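Local coordinates for DUF574 domain-containing protein (Thermobifida fusca, PDB 2QE6) that binds S-adenosylmethionine and is probably a methyltransferase with a Rossmann-like fold, at residues R62-R67 with A245-D250; V69-G74 with G189-M194. The protein carries 1 engineered substitution. All blocks are in the same frame, centred on the assembly; numbering follows the deposited sequence. Where two conformers were deposited one is given.

Interaction 1. Residues R62-R67 with A245-D250. With SAM (S-adenosylmethionine), chain F.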
loop_
_atom_site.group_PDB
_atom_site.type_symbol
_atom_site.label_atom_id
_atom_site.label_comp_id
_atom_site.label_asym_id
_atom_site.label_seq_id
_atom_site.Cartn_x
_atom_site.Cartn_y
_atom_site.Cartn_z
ATOM N N ARG A 62 2.157 -0.702 -8.142
ATOM C CA ARG A 62 3.527 -0.245 -7.878
ATOM C C ARG A 62 3.882 1.026 -8.622
ATOM O O ARG A 62 4.508 1.889 -8.052
ATOM C CB ARG A 62 4.552 -1.327 -8.201
ATOM C CG ARG A 62 4.380 -2.546 -7.312
ATOM C CD ARG A 62 4.370 -2.173 -5.837
ATOM N NE ARG A 62 5.630 -1.513 -5.467
ATOM C CZ ARG A 62 6.069 -1.344 -4.222
ATOM N NH1 ARG A 62 5.357 -1.768 -3.189
ATOM N NH2 ARG A 62 7.247 -0.746 -4.021
ATOM N N LYS A 63 3.502 1.131 -9.886
ATOM C CA LYS A 63 3.735 2.347 -10.649
ATOM C C LYS A 63 2.996 3.569 -10.043
ATOM O O LYS A 63 3.541 4.645 -10.021
ATOM C CB LYS A 63 3.326 2.164 -12.121
ATOM C CG LYS A 63 4.222 1.248 -12.997
ATOM C CD LYS A 63 3.518 1.072 -14.346
ATOM C CE LYS A 63 4.341 0.475 -15.436
ATOM N NZ LYS A 63 3.408 0.223 -16.606
ATOM N N VAL A 64 1.753 3.428 -9.566
ATOM C CA VAL A 64 1.095 4.582 -8.941
ATOM C C VAL A 64 1.702 4.911 -7.586
ATOM O O VAL A 64 1.694 6.067 -7.174
ATOM C CB VAL A 64 -0.465 4.411 -8.797
ATOM C CG1 VAL A 64 -0.820 3.491 -7.691
ATOM C CG2 VAL A 64 -1.127 5.756 -8.612
ATOM N N LEU A 65 2.219 3.905 -6.887
ATOM C CA LEU A 65 2.934 4.136 -5.640
ATOM C C LEU A 65 4.093 5.086 -5.914
ATOM O O LEU A 65 4.281 6.071 -5.208
ATOM C CB LEU A 65 3.461 2.830 -5.033
ATOM C CG LEU A 65 4.286 2.870 -3.729
ATOM C CD1 LEU A 65 4.149 1.492 -3.094
ATOM C CD2 LEU A 65 5.766 3.249 -3.958
ATOM N N VAL A 66 4.856 4.783 -6.951
ATOM C CA VAL A 66 6.019 5.615 -7.302
ATOM C C VAL A 66 5.607 7.049 -7.687
ATOM O O VAL A 66 6.177 8.039 -7.190
ATOM C CB VAL A 66 6.843 4.959 -8.447
ATOM C CG1 VAL A 66 7.877 5.941 -8.993
ATOM C CG2 VAL A 66 7.548 3.660 -7.970
ATOM N N ARG A 67 4.640 7.169 -8.593
ATOM C CA ARG A 67 4.127 8.476 -8.994
ATOM C C ARG A 67 3.569 9.276 -7.809
ATOM O O ARG A 67 3.753 10.489 -7.741
ATOM C CB ARG A 67 3.065 8.357 -10.109
ATOM C CG ARG A 67 3.562 7.717 -11.397
ATOM C CD ARG A 67 2.675 8.009 -12.606
ATOM N NE ARG A 67 1.284 7.647 -12.364
ATOM C CZ ARG A 67 0.815 6.399 -12.404
ATOM N NH1 ARG A 67 1.623 5.373 -12.674
ATOM N NH2 ARG A 67 -0.470 6.162 -12.156
ATOM N N ALA A 245 -3.988 3.383 -13.118
ATOM C CA ALA A 245 -3.187 3.834 -14.262
ATOM C C ALA A 245 -3.530 5.291 -14.708
ATOM O O ALA A 245 -2.764 5.919 -15.444
ATOM C CB ALA A 245 -3.364 2.888 -15.419
ATOM N N LEU A 246 -4.703 5.772 -14.272
ATOM C CA LEU A 246 -5.211 7.097 -14.608
ATOM C C LEU A 246 -4.773 8.169 -13.595
ATOM O O LEU A 246 -5.037 9.357 -13.790
ATOM C CB LEU A 246 -6.757 7.053 -14.690
ATOM C CG LEU A 246 -7.404 6.144 -15.739
ATOM C CD1 LEU A 246 -8.952 6.267 -15.741
ATOM C CD2 LEU A 246 -6.869 6.423 -17.138
ATOM N N TRP A 247 -4.095 7.771 -12.520
ATOM C CA TRP A 247 -3.704 8.746 -11.498
ATOM C C TRP A 247 -2.406 9.428 -11.896
ATOM O O TRP A 247 -1.357 8.819 -11.811
ATOM C CB TRP A 247 -3.597 8.122 -10.089
ATOM C CG TRP A 247 -3.541 9.197 -9.005
ATOM C CD1 TRP A 247 -4.590 9.696 -8.319
ATOM C CD2 TRP A 247 -2.378 9.902 -8.532
ATOM N NE1 TRP A 247 -4.167 10.667 -7.448
ATOM C CE2 TRP A 247 -2.816 10.823 -7.563
ATOM C CE3 TRP A 247 -1.034 9.866 -8.852
ATOM C CZ2 TRP A 247 -1.952 11.687 -6.911
ATOM C CZ3 TRP A 247 -0.167 10.735 -8.199
ATOM C CH2 TRP A 247 -0.629 11.619 -7.239
ATOM N N ARG A 248 -2.509 10.693 -12.323
ATOM C CA ARG A 248 -1.367 11.461 -12.798
ATOM C C ARG A 248 -0.364 10.635 -13.556
ATOM O O ARG A 248 0.775 10.486 -13.124
ATOM C CB ARG A 248 -0.670 12.162 -11.614
ATOM C CG ARG A 248 -1.621 13.062 -10.828
ATOM C CD ARG A 248 -0.887 14.099 -10.011
ATOM N NE ARG A 248 -1.844 14.907 -9.263
ATOM C CZ ARG A 248 -1.594 16.126 -8.809
ATOM N NH1 ARG A 248 -0.398 16.679 -8.994
ATOM N NH2 ARG A 248 -2.537 16.784 -8.154
ATOM N N PRO A 249 -0.754 10.135 -14.728
ATOM C CA PRO A 249 0.121 9.271 -15.503
ATOM C C PRO A 249 1.325 10.027 -16.045
ATOM O O PRO A 249 1.225 11.222 -16.297
ATOM C CB PRO A 249 -0.768 8.777 -16.652
ATOM C CG PRO A 249 -1.926 9.610 -16.670
ATOM C CD PRO A 249 -2.030 10.388 -15.394
ATOM N N ASP A 250 2.458 9.359 -16.187
ATOM C CA ASP A 250 3.629 10.016 -16.778
ATOM C C ASP A 250 4.033 9.309 -18.078
ATOM O O ASP A 250 5.202 9.179 -18.420
ATOM C CB ASP A 250 4.788 10.201 -15.756
ATOM C CG ASP A 250 5.216 8.920 -15.065
ATOM O OD1 ASP A 250 5.000 7.815 -15.593
ATOM O OD2 ASP A 250 5.802 9.027 -13.976
HETATM N N SAM F . 1.660 -1.518 0.085
HETATM C CA SAM F . 2.346 -2.427 -0.916
HETATM C C SAM F . 1.942 -2.022 -2.317
HETATM O O SAM F . 2.689 -2.243 -3.264
HETATM O OXT SAM F . 0.842 -1.491 -2.519
HETATM C CB SAM F . 2.042 -3.932 -0.790
HETATM C CG SAM F . 0.583 -4.349 -1.037
HETATM S SD SAM F . 0.185 -6.093 -0.688
HETATM C CE SAM F . 1.853 -6.577 -0.180
HETATM C "C5'" SAM F . -0.511 -5.807 0.953
HETATM C "C4'" SAM F . 0.390 -5.716 2.191
HETATM O "O4'" SAM F . -0.382 -5.261 3.307
HETATM C "C3'" SAM F . 0.996 -7.059 2.629
HETATM O "O3'" SAM F . 2.400 -6.962 2.791
HETATM C "C2'" SAM F . 0.305 -7.441 3.928
HETATM O "O2'" SAM F . 1.070 -8.293 4.790
HETATM C "C1'" SAM F . -0.028 -6.048 4.454
HETATM N N9 SAM F . -1.144 -6.115 5.398
HETATM C C8 SAM F . -2.462 -6.515 5.180
HETATM N N7 SAM F . -3.145 -6.401 6.349
HETATM C C5 SAM F . -2.276 -5.919 7.293
HETATM C C6 SAM F . -2.457 -5.594 8.646
HETATM N N6 SAM F . -3.674 -5.786 9.226
HETATM N N1 SAM F . -1.361 -5.109 9.338
HETATM C C2 SAM F . -0.103 -4.932 8.727
HETATM N N3 SAM F . 0.076 -5.264 7.387
HETATM C C4 SAM F . -1.014 -5.737 6.700
HETATM O O HOH W 1 4.391 5.256 -14.141
#
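Helix 54-75 of the Rossmann-like methyltransferase fold meets, at residues 62-67, the loop 245-250 that follows strand 235-243. Arg-67 carries most of the contact. Its chain bends at chi3 (-54°), turning the guanidinium side-on to the backbone: NE and NH2 both donate hydrogen bonds to Trp-247 O (2.9 and 2.8 Å), which sits in the guanidinium plane. NE arrives nearly along the C=O axis, NH2 on a lone pair, and NE also makes a weak hydrogen bond to Arg-248 O. The loop connects strands 235-243 and 265-271, the antiparallel pair at one end of the sheet, and offers carbonyls to the helix, so a long side chain with several donors suits this place. A methionine here would remove those donors and would probably loosen the hold on the loop. NH1 reaches Asp-250 OD1 through a water that accepts from the arginine and donates to the carboxylate, whose OD2 is salt-bridged to Arg-70. Beside this polar grip, Val-64 CG2 packs against Trp-247 CB at 3.7 Å, a short branched side chain that suits this buried place. Earlier on the helix, Arg-62 NH1 donates to the carboxylate O of S-adenosylmethionine at 2.7 Å.

Interaction 2. Residues V69-G74 with G189-M194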
loop_
_atom_site.group_PDB
_atom_site.type_symbol
_atom_site.label_atom_id
_atom_site.label_comp_id
_atom_site.label_asym_id
_atom_site.label_seq_id
_atom_site.Cartn_x
_atom_site.Cartn_y
_atom_site.Cartn_z
ATOM N N VAL A 69 4.285 8.852 -4.452
ATOM C CA VAL A 69 5.330 9.207 -3.511
ATOM C C VAL A 69 6.167 10.346 -4.089
ATOM O O VAL A 69 6.557 11.239 -3.367
ATOM C CB VAL A 69 6.164 7.991 -3.107
ATOM C CG1 VAL A 69 7.341 8.404 -2.309
ATOM C CG2 VAL A 69 5.293 7.001 -2.339
ATOM N N ARG A 70 6.440 10.309 -5.391
ATOM C CA ARG A 70 7.169 11.387 -6.058
ATOM C C ARG A 70 6.405 12.710 -5.957
ATOM O O ARG A 70 7.000 13.754 -5.721
ATOM C CB ARG A 70 7.443 11.040 -7.526
ATOM C CG ARG A 70 8.294 12.074 -8.252
ATOM C CD ARG A 70 8.541 11.713 -9.709
ATOM N NE ARG A 70 7.291 11.639 -10.468
ATOM C CZ ARG A 70 6.903 10.616 -11.226
ATOM N NH1 ARG A 70 7.665 9.536 -11.361
ATOM N NH2 ARG A 70 5.741 10.685 -11.862
ATOM N N PHE A 71 5.077 12.668 -6.124
ATOM C CA PHE A 71 4.249 13.869 -5.944
ATOM C C PHE A 71 4.376 14.401 -4.507
ATOM O O PHE A 71 4.619 15.591 -4.274
ATOM C CB PHE A 71 2.771 13.580 -6.281
ATOM C CG PHE A 71 1.805 14.576 -5.701
ATOM C CD1 PHE A 71 1.617 15.805 -6.290
ATOM C CD2 PHE A 71 1.043 14.255 -4.585
ATOM C CE1 PHE A 71 0.714 16.740 -5.743
ATOM C CE2 PHE A 71 0.166 15.188 -4.026
ATOM C CZ PHE A 71 -0.001 16.418 -4.610
ATOM N N LEU A 72 4.251 13.503 -3.549
ATOM C CA LEU A 72 4.244 13.874 -2.135
ATOM C C LEU A 72 5.564 14.436 -1.666
ATOM O O LEU A 72 5.594 15.465 -0.983
ATOM C CB LEU A 72 3.877 12.661 -1.287
ATOM C CG LEU A 72 2.425 12.223 -1.334
ATOM C CD1 LEU A 72 2.271 10.844 -0.717
ATOM C CD2 LEU A 72 1.469 13.270 -0.704
ATOM N N ALA A 73 6.664 13.769 -2.038
ATOM C CA ALA A 73 7.999 14.119 -1.509
ATOM C C ALA A 73 8.623 15.320 -2.231
ATOM O O ALA A 73 9.490 16.020 -1.680
ATOM C CB ALA A 73 8.922 12.887 -1.573
ATOM N N GLY A 74 8.201 15.539 -3.474
ATOM C CA GLY A 74 8.696 16.630 -4.287
ATOM C C GLY A 74 7.775 17.823 -4.217
ATOM O O GLY A 74 7.966 18.722 -3.408
ATOM N N GLY A 189 -2.202 19.880 6.444
ATOM C CA GLY A 189 -1.157 19.939 5.420
ATOM C C GLY A 189 -0.587 18.573 5.143
ATOM O O GLY A 189 0.266 18.427 4.287
ATOM N N SER A 190 -1.111 17.574 5.852
ATOM C CA SER A 190 -0.713 16.202 5.694
ATOM C C SER A 190 -1.515 15.564 4.568
ATOM O O SER A 190 -2.496 16.144 4.092
ATOM C CB SER A 190 -0.967 15.475 6.997
ATOM O OG SER A 190 -0.021 15.866 7.977
ATOM N N TYR A 191 -1.104 14.368 4.168
ATOM C CA TYR A 191 -1.809 13.623 3.135
ATOM C C TYR A 191 -2.096 12.197 3.562
ATOM O O TYR A 191 -1.375 11.636 4.386
ATOM C CB TYR A 191 -0.988 13.611 1.845
ATOM C CG TYR A 191 -0.782 14.980 1.225
ATOM C CD1 TYR A 191 0.198 15.819 1.677
ATOM C CD2 TYR A 191 -1.594 15.422 0.177
ATOM C CE1 TYR A 191 0.408 17.080 1.087
ATOM C CE2 TYR A 191 -1.407 16.661 -0.419
ATOM C CZ TYR A 191 -0.392 17.483 0.043
ATOM O OH TYR A 191 -0.218 18.710 -0.514
ATOM N N LEU A 192 -3.180 11.644 3.005
ATOM C CA LEU A 192 -3.496 10.220 3.026
ATOM C C LEU A 192 -3.486 9.703 1.585
ATOM O O LEU A 192 -4.189 10.249 0.730
ATOM C CB LEU A 192 -4.879 9.992 3.634
ATOM C CG LEU A 192 -5.375 8.550 3.803
ATOM C CD1 LEU A 192 -4.481 7.764 4.718
ATOM C CD2 LEU A 192 -6.844 8.589 4.309
ATOM N N PHE A 193 -2.648 8.703 1.320
ATOM C CA PHE A 193 -2.488 8.071 -0.020
ATOM C C PHE A 193 -2.943 6.605 0.141
ATOM O O PHE A 193 -2.359 5.856 0.922
ATOM C CB PHE A 193 -1.005 8.200 -0.423
ATOM C CG PHE A 193 -0.605 7.555 -1.734
ATOM C CD1 PHE A 193 -1.526 7.184 -2.705
ATOM C CD2 PHE A 193 0.760 7.408 -2.030
ATOM C CE1 PHE A 193 -1.116 6.654 -3.928
ATOM C CE2 PHE A 193 1.174 6.853 -3.242
ATOM C CZ PHE A 193 0.223 6.493 -4.207
HETATM N N MSE A 194 -4.032 6.210 -0.531
HETATM C CA MSE A 194 -4.476 4.836 -0.487
HETATM C C MSE A 194 -4.761 4.283 -1.877
HETATM O O MSE A 194 -5.107 5.037 -2.793
HETATM C CB MSE A 194 -5.782 4.727 0.322
HETATM C CG MSE A 194 -5.708 5.430 1.659
HETATM SE SE MSE A 194 -7.164 4.887 2.825
HETATM C CE MSE A 194 -8.627 5.983 2.116
#
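Leu-72, on the helix segment 69-74, reaches across to strand 191-194 and meets it with both of its methyls. From CB the chain runs to a CG set anti to the carbonyl carbon (chi1 -73°), which brings the branch point toward the strand although CB itself leaves the helix to one side. Leu-72 and Tyr-191 lie alongside, pointing opposite ways; the fork at Leu-72 CG sends CD2 to the tyrosine and CD1 4.0 Å from Phe-193 CD2. The CD2 methyl sits over the inner half of the Tyr-191 ring, with Tyr-191 CB at 3.6 Å and the tightest approach, 3.4 Å, to Tyr-191 CG. It thus lies over one face as a CH-pi contact, 3.9 Å from the ring centroid and 28° off the normal. Farther out on the same ring, Tyr-191 CE2 comes within 4.2 Å of Phe-71 CE2. Two places along the strand, Phe-193 has its CG anti to the backbone N, and its CE2 touches Val-69 CG2 at 4.2 Å. Two rings from the strand meet Val-69, Phe-71 and Leu-72 of the helix, an apolar set with no hydrogen bond between the two segments. The axes of helix 69-74 and strand 191-194 pass 10.8 Å apart and run almost antiparallel, at 168°, as expected of a helix lying on the parallel strands of a Rossmann-like methyltransferase sheet.

In the fold
Both interactions use helix 54-75, which contributes 62-67 to interaction 1 and, further along, 69-74 to interaction 2. In chain order the segments run 62-67, 69-74, 189-194 and 245-250, so interaction 2 closes the shorter excursion, within that of interaction 1. Their centres lie 12 Å apart and they touch: Arg-70 and Asp-250 form a salt bridge, Arg-248 makes a cation-pi contact with Phe-71, and the Phe-193 ring packs against backbone oxygens of Val-64 and Leu-65. One helix is thereby joined to strand 191-197 and to the loop beyond strand 235-243, while Arg-62, eight residues into the helix, reaches the cofactor, so the same helix both packs on the sheet and contributes to the S-adenosylmethionine pocket.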